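Local coordinates for Arf-GAP with coiled-coil, ANK repeat and PH domain-containing protein 2 (Homo sapiens, PDB 6IF3) that stimulates GTP hydrolysis by ARF6 as its GTPase-activating protein, and in this ankyrin-repeat piece carries the region required for interaction with RAB35, at residues C61-L65 and Q93-F97; L82-V87 and P114-A118. All coordinates share one frame; numbering follows the deposited sequence.

Both interactions join one ankyrin repeat to the next, and their centres lie about 14 Å apart. Interaction 1 pairs the second helices of ANK 1 and ANK 2, whereas interaction 2 pairs the first helices of ANK 2 and ANK 3, so the segments alternate along the chain and ANK 2 contributes to both. Within that repeat the two layers touch directly: V94 CG2 lies 3.8 Å from T86 OG1, and F97 CD2 is 3.9 Å from L82 N. Both contacts lie within the ankyrin-repeat region required for interaction with RAB35, interaction 1 buried and interaction 2 only partly so.

Interaction 1: C61-L65 and Q93-F97; sequences CEFLL and QVCLF
C61 projects from helix 58-66 into the groove formed by Q93, L96 and F97 of helix 91-99. Its CB rests 3.7 Å from L96 CD2 and also approaches F97 CE1. One bond further out, SG stands anti to the C61 carbonyl carbon (chi1 -66°), which brings it 3.8 Å from F97 CZ and 3.7 Å from Q93 NE2. The sulfur reaches the ring obliquely, 5.0 Å from SG to the F97 centroid and 66° off the ring normal, a cysteine sulfur-aromatic contact. The amide that passes this sulfur is held by its own neighbours: Q93 OE1 is hydrogen-bonded to H90 ND1, and NE2 makes a weak bond to S57 O.

Each ankyrin repeat is a helix-turn-helix unit, and here the second helices of ANK 1 and ANK 2 pack side by side in one layer of the stack. They run nearly parallel, with an angle of 20° between their directions and the axes of the two segments 11.4 Å apart at closest approach, a spacing bridged by side chains.

One turn beyond C61, L65 meets L96 tip to tip, CD1 to CD2 at 3.9 Å. The same L65 CD1 lies at the edge of the F97 ring, near its plane, 4.1 Å from CE1. L96 CD2 thus sits against both C61 CB and L65 CD1, while the aliphatic CG of E62 adds a further contact to this methyl. Over one face of F97, offset toward the rim, lies Q93 O from the preceding turn of its own helix. V53 of helix 48-55 and P81 of helix 81-88 also touch the phenylalanine. With F97 cut back to an alanine, C61 SG is likely to lose its aromatic neighbour and a gap to open beside L65 CD1.

Interaction 2: L82-V87 and P114-A118; sequences LHHATV and PLSIA
This is a largely apolar helix-to-helix contact between the first helices of ANK 2 and ANK 3, which lie almost parallel, 6° apart in direction, with segment axes 9.3 Å from each other. P114, in the first turn of helix 114-120, lays its ring across L82 at about a right angle, CG to CG at 3.9 Å, and its CB approaches T86 OG1. That hydroxyl turns back to its own helix and donates to L82 O at 2.9 Å. T86 N reaches the same oxygen from the opposite face of the carbonyl plane, so two bonds grip it. With OG1 so engaged, CG2 stands anti to the backbone N of T86 and meets P114 O at 3.4 Å, as well as I117 CG2 and A118 CB. I117 spreads its two branches: CG2 packs against V87 CG2, while CD1 ends the extended chain (chi2 171°) 3.4 Å from both ND1 and CE1 of H83, whose ring it meets obliquely. Alongside, V94 of helix 91-99 touches L82 and T86, and on the ANK 3 side helix 124-141 packs L130 against P114 and V127 against A118.

Interaction 1: C61-L65 and Q93-F97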
loop_
_atom_site.group_PDB
_atom_site.type_symbol
_atom_site.label_atom_id
_atom_site.label_comp_id
_atom_site.label_asym_id
_atom_site.label_seq_id
_atom_site.Cartn_x
_atom_site.Cartn_y
_atom_site.Cartn_z
ATOM N N CYS A 61 -23.125 7.816 -1.821
ATOM C CA CYS A 61 -22.467 6.875 -2.731
ATOM C C CYS A 61 -23.013 5.469 -2.530
ATOM O O CYS A 61 -23.330 4.760 -3.510
ATOM C CB CYS A 61 -20.950 6.876 -2.497
ATOM S SG CYS A 61 -20.160 8.446 -2.945
ATOM N N GLU A 62 -23.118 5.050 -1.267
ATOM C CA GLU A 62 -23.632 3.718 -0.946
ATOM C C GLU A 62 -25.025 3.543 -1.539
ATOM O O GLU A 62 -25.308 2.551 -2.228
ATOM C CB GLU A 62 -23.689 3.495 0.575
ATOM C CG GLU A 62 -22.348 3.530 1.296
ATOM C CD GLU A 62 -22.520 3.574 2.813
ATOM O OE1 GLU A 62 -23.640 3.907 3.276
ATOM O OE2 GLU A 62 -21.546 3.267 3.549
ATOM N N PHE A 63 -25.908 4.520 -1.307
ATOM C CA PHE A 63 -27.292 4.432 -1.800
ATOM C C PHE A 63 -27.353 4.250 -3.327
ATOM O O PHE A 63 -28.105 3.401 -3.842
ATOM C CB PHE A 63 -28.050 5.693 -1.368
ATOM C CG PHE A 63 -29.482 5.736 -1.808
ATOM C CD1 PHE A 63 -30.467 5.182 -1.022
ATOM C CD2 PHE A 63 -29.840 6.357 -3.008
ATOM C CE1 PHE A 63 -31.814 5.226 -1.402
ATOM C CE2 PHE A 63 -31.192 6.401 -3.404
ATOM C CZ PHE A 63 -32.169 5.836 -2.603
ATOM N N LEU A 64 -26.566 5.034 -4.046
ATOM C CA LEU A 64 -26.536 4.921 -5.499
ATOM C C LEU A 64 -26.040 3.544 -5.948
ATOM O O LEU A 64 -26.638 2.913 -6.807
ATOM C CB LEU A 64 -25.663 6.027 -6.084
ATOM C CG LEU A 64 -26.338 7.396 -5.999
ATOM C CD1 LEU A 64 -25.349 8.513 -6.378
ATOM C CD2 LEU A 64 -27.583 7.443 -6.956
ATOM N N LEU A 65 -24.969 3.048 -5.346
ATOM C CA LEU A 65 -24.466 1.711 -5.676
ATOM C C LEU A 65 -25.501 0.624 -5.391
ATOM O O LEU A 65 -25.650 -0.316 -6.167
ATOM C CB LEU A 65 -23.174 1.426 -4.897
ATOM C CG LEU A 65 -21.978 2.254 -5.350
ATOM C CD1 LEU A 65 -20.774 2.063 -4.393
ATOM C CD2 LEU A 65 -21.573 1.959 -6.795
ATOM N N GLN A 93 -14.619 7.282 0.574
ATOM C CA GLN A 93 -15.195 6.936 -0.717
ATOM C C GLN A 93 -14.252 6.070 -1.537
ATOM O O GLN A 93 -14.705 5.160 -2.223
ATOM C CB GLN A 93 -15.582 8.191 -1.509
ATOM C CG GLN A 93 -16.730 8.965 -0.875
ATOM C CD GLN A 93 -16.969 10.304 -1.570
ATOM O OE1 GLN A 93 -16.159 10.750 -2.382
ATOM N NE2 GLN A 93 -18.092 10.940 -1.247
ATOM N N VAL A 94 -12.943 6.332 -1.473
ATOM C CA VAL A 94 -11.961 5.468 -2.163
ATOM C C VAL A 94 -12.081 4.023 -1.633
ATOM O O VAL A 94 -12.126 3.050 -2.384
ATOM C CB VAL A 94 -10.519 6.012 -1.978
ATOM C CG1 VAL A 94 -9.457 4.972 -2.414
ATOM C CG2 VAL A 94 -10.356 7.307 -2.794
ATOM N N CYS A 95 -12.167 3.868 -0.318
ATOM C CA CYS A 95 -12.266 2.550 0.270
ATOM C C CYS A 95 -13.539 1.821 -0.199
ATOM O O CYS A 95 -13.474 0.670 -0.605
ATOM C CB CYS A 95 -12.239 2.652 1.793
ATOM S SG CYS A 95 -12.121 1.082 2.597
ATOM N N LEU A 96 -14.668 2.521 -0.162
ATOM C CA LEU A 96 -15.942 1.954 -0.620
ATOM C C LEU A 96 -15.868 1.493 -2.082
ATOM O O LEU A 96 -16.210 0.364 -2.412
ATOM C CB LEU A 96 -17.035 2.993 -0.445
ATOM C CG LEU A 96 -18.365 2.573 -1.102
ATOM C CD1 LEU A 96 -19.037 1.449 -0.363
ATOM C CD2 LEU A 96 -19.268 3.806 -1.222
ATOM N N PHE A 97 -15.370 2.368 -2.935
ATOM C CA PHE A 97 -15.296 2.038 -4.356
ATOM C C PHE A 97 -14.369 0.864 -4.605
ATOM O O PHE A 97 -14.693 0.000 -5.414
ATOM C CB PHE A 97 -14.850 3.259 -5.181
ATOM C CG PHE A 97 -15.842 4.381 -5.174
ATOM C CD1 PHE A 97 -17.207 4.136 -4.990
ATOM C CD2 PHE A 97 -15.422 5.697 -5.336
ATOM C CE1 PHE A 97 -18.128 5.192 -4.968
ATOM C CE2 PHE A 97 -16.317 6.759 -5.313
ATOM C CZ PHE A 97 -17.670 6.519 -5.130
#

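Interaction 2: L82-V87 and P114-A118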
loop_
_atom_site.group_PDB
_atom_site.type_symbol
_atom_site.label_atom_id
_atom_site.label_comp_id
_atom_site.label_asym_id
_atom_site.label_seq_id
_atom_site.Cartn_x
_atom_site.Cartn_y
_atom_site.Cartn_z
ATOM N N LEU A 82 -14.004 6.844 -8.765
ATOM C CA LEU A 82 -12.765 6.659 -8.026
ATOM C C LEU A 82 -11.727 7.744 -8.335
ATOM O O LEU A 82 -11.048 8.213 -7.431
ATOM C CB LEU A 82 -12.185 5.271 -8.315
ATOM C CG LEU A 82 -10.849 4.934 -7.629
ATOM C CD1 LEU A 82 -10.880 5.037 -6.115
ATOM C CD2 LEU A 82 -10.367 3.528 -8.088
ATOM N N HIS A 83 -11.589 8.141 -9.593
ATOM C CA HIS A 83 -10.706 9.268 -9.964
ATOM C C HIS A 83 -11.056 10.513 -9.158
ATOM O O HIS A 83 -10.210 11.141 -8.526
ATOM C CB HIS A 83 -10.814 9.623 -11.467
ATOM C CG HIS A 83 -10.160 10.940 -11.821
ATOM N ND1 HIS A 83 -8.928 11.027 -12.432
ATOM C CD2 HIS A 83 -10.577 12.219 -11.639
ATOM C CE1 HIS A 83 -8.610 12.297 -12.611
ATOM N NE2 HIS A 83 -9.594 13.043 -12.134
ATOM N N HIS A 84 -12.324 10.884 -9.168
ATOM C CA HIS A 84 -12.718 12.096 -8.474
ATOM C C HIS A 84 -12.543 12.022 -6.969
ATOM O O HIS A 84 -12.139 13.017 -6.346
ATOM C CB HIS A 84 -14.200 12.437 -8.809
ATOM C CG HIS A 84 -14.389 12.923 -10.212
ATOM N ND1 HIS A 84 -13.912 14.146 -10.646
ATOM C CD2 HIS A 84 -14.991 12.347 -11.282
ATOM C CE1 HIS A 84 -14.227 14.307 -11.918
ATOM N NE2 HIS A 84 -14.877 13.234 -12.326
ATOM N N ALA A 85 -12.841 10.865 -6.374
ATOM C CA ALA A 85 -12.662 10.721 -4.935
ATOM C C ALA A 85 -11.183 10.831 -4.564
ATOM O O ALA A 85 -10.817 11.396 -3.523
ATOM C CB ALA A 85 -13.211 9.409 -4.464
ATOM N N THR A 86 -10.322 10.287 -5.435
ATOM C CA THR A 86 -8.878 10.378 -5.208
ATOM C C THR A 86 -8.397 11.823 -5.271
ATOM O O THR A 86 -7.663 12.283 -4.404
ATOM C CB THR A 86 -8.120 9.511 -6.221
ATOM O OG1 THR A 86 -8.517 8.155 -6.020
ATOM C CG2 THR A 86 -6.580 9.610 -6.018
ATOM N N VAL A 87 -8.772 12.543 -6.326
ATOM C CA VAL A 87 -8.405 13.947 -6.468
ATOM C C VAL A 87 -8.854 14.785 -5.262
ATOM O O VAL A 87 -8.083 15.599 -4.759
ATOM C CB VAL A 87 -9.009 14.522 -7.754
ATOM C CG1 VAL A 87 -8.847 16.040 -7.800
ATOM C CG2 VAL A 87 -8.318 13.857 -8.974
ATOM N N PRO A 114 -5.737 6.629 -10.717
ATOM C CA PRO A 114 -5.854 7.105 -9.344
ATOM C C PRO A 114 -4.569 6.991 -8.567
ATOM O O PRO A 114 -4.258 7.905 -7.806
ATOM C CB PRO A 114 -6.923 6.197 -8.764
ATOM C CG PRO A 114 -7.864 6.013 -9.911
ATOM C CD PRO A 114 -6.917 5.831 -11.104
ATOM N N LEU A 115 -3.818 5.921 -8.783
ATOM C CA LEU A 115 -2.558 5.778 -8.038
ATOM C C LEU A 115 -1.573 6.907 -8.395
ATOM O O LEU A 115 -0.951 7.470 -7.487
ATOM C CB LEU A 115 -1.877 4.421 -8.311
ATOM C CG LEU A 115 -0.550 4.202 -7.557
ATOM C CD1 LEU A 115 -0.753 4.211 -6.032
ATOM C CD2 LEU A 115 0.122 2.898 -8.046
ATOM N N SER A 116 -1.449 7.258 -9.669
ATOM C CA SER A 116 -0.484 8.306 -10.046
ATOM C C SER A 116 -0.890 9.620 -9.374
ATOM O O SER A 116 -0.049 10.385 -8.931
ATOM C CB SER A 116 -0.381 8.455 -11.564
ATOM O OG SER A 116 -1.536 9.058 -12.129
ATOM N N ILE A 117 -2.184 9.875 -9.310
ATOM C CA ILE A 117 -2.711 11.097 -8.696
ATOM C C ILE A 117 -2.389 11.115 -7.196
ATOM O O ILE A 117 -1.839 12.103 -6.686
ATOM C CB ILE A 117 -4.218 11.195 -8.963
ATOM C CG1 ILE A 117 -4.422 11.386 -10.460
ATOM C CG2 ILE A 117 -4.858 12.338 -8.158
ATOM C CD1 ILE A 117 -5.860 11.270 -10.883
ATOM N N ALA A 118 -2.717 10.028 -6.512
ATOM C CA ALA A 118 -2.417 9.901 -5.072
ATOM C C ALA A 118 -0.935 9.994 -4.732
ATOM O O ALA A 118 -0.580 10.591 -3.717
ATOM C CB ALA A 118 -3.023 8.578 -4.556
#